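Nicotinate phosphoribosyltransferase (Saccharomyces cerevisiae, PDB 1VLP) catalyses the first step of NAD biosynthesis from nicotinic acid, the ATP-dependent transfer of a phosphoribosyl group from phosphoribosyl diphosphate to nicotinate, giving nicotinate ribonucleotide. Local coordinates at residues I18-H32 with W137-L150. Numbering follows the deposited sequence. Where two conformers were deposited one is given.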
loop_
_atom_site.group_PDB
_atom_site.type_symbol
_atom_site.label_atom_id
_atom_site.label_comp_id
_atom_site.label_asym_id
_atom_site.label_seq_id
_atom_site.Cartn_x
_atom_site.Cartn_y
_atom_site.Cartn_z
ATOM N N ILE A 18 -3.668 15.289 -8.279
ATOM C CA ILE A 18 -3.743 14.915 -6.867
ATOM C C ILE A 18 -4.317 16.142 -6.143
ATOM O O ILE A 18 -3.610 17.146 -5.903
ATOM C CB ILE A 18 -2.393 14.552 -6.308
ATOM C CG1 ILE A 18 -1.701 13.425 -7.127
ATOM C CG2 ILE A 18 -2.506 14.192 -4.815
ATOM C CD1 ILE A 18 -2.420 12.074 -7.098
ATOM N N LYS A 19 -5.617 16.083 -5.873
ATOM C CA LYS A 19 -6.369 17.237 -5.382
ATOM C C LYS A 19 -6.494 17.244 -3.847
ATOM O O LYS A 19 -7.005 18.212 -3.267
ATOM C CB LYS A 19 -7.724 17.249 -6.056
ATOM C CG LYS A 19 -7.624 17.399 -7.559
ATOM C CD LYS A 19 -8.981 17.574 -8.154
ATOM C CE LYS A 19 -8.930 17.606 -9.694
ATOM N NZ LYS A 19 -8.228 18.811 -10.218
ATOM N N SER A 20 -5.982 16.193 -3.195
ATOM C CA SER A 20 -6.162 16.074 -1.735
ATOM C C SER A 20 -5.058 15.222 -1.140
ATOM O O SER A 20 -4.587 14.276 -1.767
ATOM C CB SER A 20 -7.556 15.463 -1.435
ATOM O OG SER A 20 -7.717 15.166 -0.040
ATOM N N LEU A 21 -4.655 15.557 0.077
ATOM C CA LEU A 21 -3.774 14.669 0.829
ATOM C C LEU A 21 -4.472 13.363 1.259
ATOM O O LEU A 21 -3.811 12.415 1.684
ATOM C CB LEU A 21 -3.222 15.427 2.001
ATOM C CG LEU A 21 -2.214 16.538 1.580
ATOM C CD1 LEU A 21 -2.015 17.491 2.646
ATOM C CD2 LEU A 21 -0.898 15.943 1.185
ATOM N N LEU A 22 -5.802 13.308 1.137
ATOM C CA LEU A 22 -6.559 12.032 1.268
ATOM C C LEU A 22 -6.627 11.126 0.013
ATOM O O LEU A 22 -7.186 9.998 0.087
ATOM C CB LEU A 22 -8.001 12.346 1.694
ATOM C CG LEU A 22 -8.277 13.063 3.048
ATOM C CD1 LEU A 22 -9.742 12.999 3.420
ATOM C CD2 LEU A 22 -7.424 12.523 4.121
ATOM N N ASP A 23 -6.104 11.596 -1.136
ATOM C CA ASP A 23 -5.992 10.773 -2.332
ATOM C C ASP A 23 -4.742 9.902 -2.173
ATOM O O ASP A 23 -3.661 10.157 -2.762
ATOM C CB ASP A 23 -5.958 11.608 -3.607
ATOM C CG ASP A 23 -5.910 10.729 -4.871
ATOM O OD1 ASP A 23 -6.085 9.461 -4.754
ATOM O OD2 ASP A 23 -5.677 11.285 -5.986
ATOM N N THR A 24 -4.848 8.954 -1.258
ATOM C CA THR A 24 -3.731 8.099 -0.866
ATOM C C THR A 24 -4.308 6.881 -0.137
ATOM O O THR A 24 -5.505 6.854 0.201
ATOM C CB THR A 24 -2.705 8.821 0.086
ATOM O OG1 THR A 24 -1.495 8.056 0.150
ATOM C CG2 THR A 24 -3.222 8.966 1.466
ATOM N N ASP A 25 -3.442 5.920 0.150
ATOM C CA ASP A 25 -3.838 4.741 0.925
ATOM C C ASP A 25 -3.902 5.068 2.435
ATOM O O ASP A 25 -2.988 5.745 2.939
ATOM C CB ASP A 25 -2.863 3.578 0.690
ATOM C CG ASP A 25 -2.848 3.081 -0.791
ATOM O OD1 ASP A 25 -3.901 2.686 -1.306
ATOM O OD2 ASP A 25 -1.790 3.132 -1.427
HETATM N N MSE A 26 -4.937 4.600 3.142
HETATM C CA MSE A 26 -5.062 4.883 4.580
HETATM C C MSE A 26 -3.833 4.525 5.360
HETATM O O MSE A 26 -3.486 5.265 6.306
HETATM C CB MSE A 26 -6.245 4.178 5.212
HETATM C CG MSE A 26 -6.253 4.268 6.756
HETATM SE SE MSE A 26 -7.996 3.660 7.325
HETATM C CE MSE A 26 -7.462 3.179 9.276
ATOM N N TYR A 27 -3.130 3.449 4.967
ATOM C CA TYR A 27 -1.914 3.071 5.713
ATOM C C TYR A 27 -0.873 4.182 5.714
ATOM O O TYR A 27 -0.099 4.293 6.676
ATOM C CB TYR A 27 -1.307 1.741 5.262
ATOM C CG TYR A 27 -0.424 1.816 4.024
ATOM C CD1 TYR A 27 0.929 2.151 4.126
ATOM C CD2 TYR A 27 -0.937 1.578 2.776
ATOM C CE1 TYR A 27 1.745 2.218 2.988
ATOM C CE2 TYR A 27 -0.117 1.649 1.619
ATOM C CZ TYR A 27 1.204 1.968 1.739
ATOM O OH TYR A 27 1.963 2.019 0.592
ATOM N N LYS A 28 -0.887 5.060 4.702
ATOM C CA LYS A 28 0.067 6.179 4.729
ATOM C C LYS A 28 -0.185 7.174 5.854
ATOM O O LYS A 28 0.747 7.653 6.491
ATOM C CB LYS A 28 0.179 6.865 3.350
ATOM C CG LYS A 28 0.733 5.958 2.263
ATOM C CD LYS A 28 2.264 6.051 2.004
ATOM C CE LYS A 28 3.212 5.557 3.073
ATOM N NZ LYS A 28 4.615 5.576 2.504
ATOM N N ILE A 29 -1.449 7.465 6.141
ATOM C CA ILE A 29 -1.810 8.331 7.227
ATOM C C ILE A 29 -1.562 7.725 8.584
ATOM O O ILE A 29 -1.094 8.398 9.486
ATOM C CB ILE A 29 -3.288 8.825 7.027
ATOM C CG1 ILE A 29 -3.387 9.662 5.734
ATOM C CG2 ILE A 29 -3.826 9.633 8.219
ATOM C CD1 ILE A 29 -2.506 10.930 5.701
ATOM N N THR A 30 -1.879 6.453 8.760
ATOM C CA THR A 30 -1.581 5.805 10.064
ATOM C C THR A 30 -0.058 5.712 10.280
ATOM O O THR A 30 0.409 6.041 11.385
ATOM C CB THR A 30 -2.280 4.455 10.226
ATOM O OG1 THR A 30 -1.980 3.603 9.122
ATOM C CG2 THR A 30 -3.785 4.661 10.316
HETATM N N MSE A 31 0.723 5.354 9.262
HETATM C CA MSE A 31 2.164 5.447 9.371
HETATM C C MSE A 31 2.663 6.833 9.699
HETATM O O MSE A 31 3.513 7.004 10.534
HETATM C CB MSE A 31 2.815 5.059 8.030
HETATM C CG MSE A 31 2.911 3.597 7.729
HETATM SE SE MSE A 31 4.238 2.807 8.964
HETATM C CE MSE A 31 5.740 3.679 8.450
ATOM N N HIS A 32 2.082 7.826 9.034
ATOM C CA HIS A 32 2.449 9.222 9.284
ATOM C C HIS A 32 2.255 9.562 10.782
ATOM O O HIS A 32 3.091 10.164 11.433
ATOM C CB HIS A 32 1.594 10.143 8.398
ATOM C CG HIS A 32 2.063 11.566 8.396
ATOM N ND1 HIS A 32 1.215 12.626 8.101
ATOM C CD2 HIS A 32 3.286 12.114 8.640
ATOM C CE1 HIS A 32 1.913 13.756 8.147
ATOM N NE2 HIS A 32 3.159 13.477 8.509
ATOM N N TRP A 137 11.494 11.484 8.454
ATOM C CA TRP A 137 10.509 10.462 8.139
ATOM C C TRP A 137 9.083 11.053 8.107
ATOM O O TRP A 137 8.361 10.757 7.185
ATOM C CB TRP A 137 10.670 9.291 9.100
ATOM C CG TRP A 137 10.089 7.962 8.640
ATOM C CD1 TRP A 137 9.548 7.661 7.428
ATOM C CD2 TRP A 137 10.091 6.741 9.382
ATOM N NE1 TRP A 137 9.193 6.370 7.368
ATOM C CE2 TRP A 137 9.518 5.755 8.547
ATOM C CE3 TRP A 137 10.507 6.377 10.680
ATOM C CZ2 TRP A 137 9.315 4.433 8.988
ATOM C CZ3 TRP A 137 10.311 5.068 11.094
ATOM C CH2 TRP A 137 9.734 4.110 10.248
ATOM N N LYS A 138 8.729 11.936 9.042
ATOM C CA LYS A 138 7.410 12.597 9.048
ATOM C C LYS A 138 7.171 13.538 7.854
ATOM O O LYS A 138 6.025 13.816 7.528
ATOM C CB LYS A 138 7.166 13.382 10.334
ATOM C CG LYS A 138 7.927 14.635 10.492
ATOM C CD LYS A 138 7.739 15.166 11.921
ATOM C CE LYS A 138 8.452 16.470 12.127
ATOM N NZ LYS A 138 9.933 16.363 12.131
ATOM N N ASP A 139 8.243 14.018 7.242
ATOM C CA ASP A 139 8.190 14.891 6.056
ATOM C C ASP A 139 8.142 14.115 4.750
ATOM O O ASP A 139 7.866 14.714 3.682
ATOM C CB ASP A 139 9.422 15.812 5.972
ATOM C CG ASP A 139 9.395 16.933 6.983
ATOM O OD1 ASP A 139 8.357 17.165 7.606
ATOM O OD2 ASP A 139 10.444 17.573 7.162
ATOM N N THR A 140 8.484 12.822 4.779
ATOM C CA THR A 140 8.669 12.051 3.550
ATOM C C THR A 140 7.666 10.916 3.331
ATOM O O THR A 140 7.415 10.479 2.154
ATOM C CB THR A 140 10.118 11.499 3.464
ATOM O OG1 THR A 140 10.375 10.670 4.565
ATOM C CG2 THR A 140 11.107 12.660 3.446
ATOM N N ILE A 141 7.125 10.419 4.438
ATOM C CA ILE A 141 6.231 9.237 4.411
ATOM C C ILE A 141 5.019 9.320 3.436
ATOM O O ILE A 141 4.611 8.299 2.863
ATOM C CB ILE A 141 5.814 8.882 5.858
ATOM C CG1 ILE A 141 5.111 7.531 5.903
ATOM C CG2 ILE A 141 4.949 9.987 6.468
ATOM C CD1 ILE A 141 5.644 6.651 6.855
ATOM N N LEU A 142 4.437 10.509 3.231
ATOM C CA LEU A 142 3.250 10.559 2.395
ATOM C C LEU A 142 3.552 10.449 0.905
ATOM O O LEU A 142 2.643 10.227 0.119
ATOM C CB LEU A 142 2.455 11.839 2.685
ATOM C CG LEU A 142 1.864 11.949 4.096
ATOM C CD1 LEU A 142 0.893 13.164 4.164
ATOM C CD2 LEU A 142 1.160 10.680 4.541
ATOM N N TYR A 143 4.786 10.695 0.464
ATOM C CA TYR A 143 5.016 10.782 -1.018
ATOM C C TYR A 143 4.790 9.522 -1.813
ATOM O O TYR A 143 4.376 9.621 -2.972
ATOM C CB TYR A 143 6.427 11.257 -1.300
ATOM C CG TYR A 143 6.648 12.708 -1.034
ATOM C CD1 TYR A 143 6.183 13.672 -1.921
ATOM C CD2 TYR A 143 7.351 13.142 0.107
ATOM C CE1 TYR A 143 6.440 15.008 -1.711
ATOM C CE2 TYR A 143 7.588 14.475 0.330
ATOM C CZ TYR A 143 7.129 15.408 -0.578
ATOM O OH TYR A 143 7.367 16.749 -0.363
ATOM N N GLU A 144 5.082 8.355 -1.223
ATOM C CA GLU A 144 5.053 7.082 -1.979
ATOM C C GLU A 144 3.818 6.972 -2.922
ATOM O O GLU A 144 3.953 6.832 -4.158
ATOM C CB GLU A 144 5.095 5.892 -1.021
ATOM C CG GLU A 144 5.118 4.536 -1.713
ATOM C CD GLU A 144 4.645 3.363 -0.838
ATOM O OE1 GLU A 144 4.271 3.527 0.364
ATOM O OE2 GLU A 144 4.685 2.234 -1.362
ATOM N N ILE A 145 2.624 7.055 -2.365
ATOM C CA ILE A 145 1.416 6.758 -3.136
ATOM C C ILE A 145 1.141 7.767 -4.217
ATOM O O ILE A 145 1.015 7.365 -5.379
ATOM C CB ILE A 145 0.184 6.642 -2.227
ATOM C CG1 ILE A 145 0.532 5.691 -1.107
ATOM C CG2 ILE A 145 -1.079 6.167 -2.988
ATOM C CD1 ILE A 145 0.768 4.453 -1.429
ATOM N N PRO A 146 1.026 9.063 -3.866
ATOM C CA PRO A 146 0.761 10.031 -4.943
ATOM C C PRO A 146 1.846 10.023 -6.012
ATOM O O PRO A 146 1.551 10.191 -7.181
ATOM C CB PRO A 146 0.623 11.379 -4.218
ATOM C CG PRO A 146 1.212 11.150 -2.845
ATOM C CD PRO A 146 1.069 9.708 -2.535
ATOM N N LEU A 147 3.119 9.847 -5.655
ATOM C CA LEU A 147 4.146 9.824 -6.703
ATOM C C LEU A 147 3.926 8.649 -7.654
ATOM O O LEU A 147 4.011 8.799 -8.865
ATOM C CB LEU A 147 5.538 9.749 -6.096
ATOM C CG LEU A 147 5.984 11.006 -5.377
ATOM C CD1 LEU A 147 7.425 10.862 -4.946
ATOM C CD2 LEU A 147 5.802 12.283 -6.197
ATOM N N LEU A 148 3.743 7.438 -7.107
ATOM C CA LEU A 148 3.411 6.269 -7.938
ATOM C C LEU A 148 2.192 6.479 -8.813
ATOM O O LEU A 148 2.250 6.178 -10.018
ATOM C CB LEU A 148 3.268 5.039 -7.085
ATOM C CG LEU A 148 4.562 4.508 -6.482
ATOM C CD1 LEU A 148 4.191 3.413 -5.451
ATOM C CD2 LEU A 148 5.519 4.025 -7.574
ATOM N N SER A 149 1.122 7.005 -8.203
ATOM C CA SER A 149 -0.163 7.301 -8.922
ATOM C C SER A 149 0.082 8.281 -10.059
ATOM O O SER A 149 -0.411 8.102 -11.190
ATOM C CB SER A 149 -1.236 7.861 -7.987
ATOM O OG SER A 149 -1.582 6.924 -6.956
ATOM N N LEU A 150 0.937 9.275 -9.806
ATOM C CA LEU A 150 1.269 10.233 -10.850
ATOM C C LEU A 150 2.122 9.672 -12.000
ATOM O O LEU A 150 1.882 9.991 -13.195
ATOM C CB LEU A 150 1.965 11.455 -10.258
ATOM C CG LEU A 150 1.023 12.490 -9.592
ATOM C CD1 LEU A 150 1.889 13.484 -8.758
ATOM C CD2 LEU A 150 0.079 13.190 -10.567
HETATM O O HOH W 1 -2.409 8.982 -4.952
#
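Lys-28 and Glu-144 form the polar centre of this contact: Lys-28 NZ lies 3.0 Å from Glu-144 OE1, a salt bridge through the anti lone pair. The same oxygen accepts from Tyr-27 OH at 2.8 Å, met 45° out of the carboxylate plane, so two donors grip it from different directions. Tyr-27, which probably lines the nicotinate site, is thus anchored by its hydroxyl, consistent with a second-shell role for Glu-144. Lys-28 NZ also donates to Ile-141 O (2.7 Å) in the carbonyl plane; bends at chi2 and chi3 (68°) curl the chain there, its CG pressed to 3.4 Å from Ile-145 CG1. A second salt bridge joins Lys-28 NZ to Glu-245 of helix 244-254. A methionine in place of Lys-28 would probably leave Ile-141 O without this donor and both carboxylates, Glu-144 and Glu-245, without their cationic partner. Farther along, Leu-142 CG sits 4.1 Å above one face of the His-32 ring, offset toward its rim, and the ring nitrogens hydrogen-bond to Tyr-96 and Tyr-99. Helices 26-32 and 144-150 run roughly antiparallel (150°), and Ile-141 and Trp-137 touch both strand 43-50 and helix 244-254.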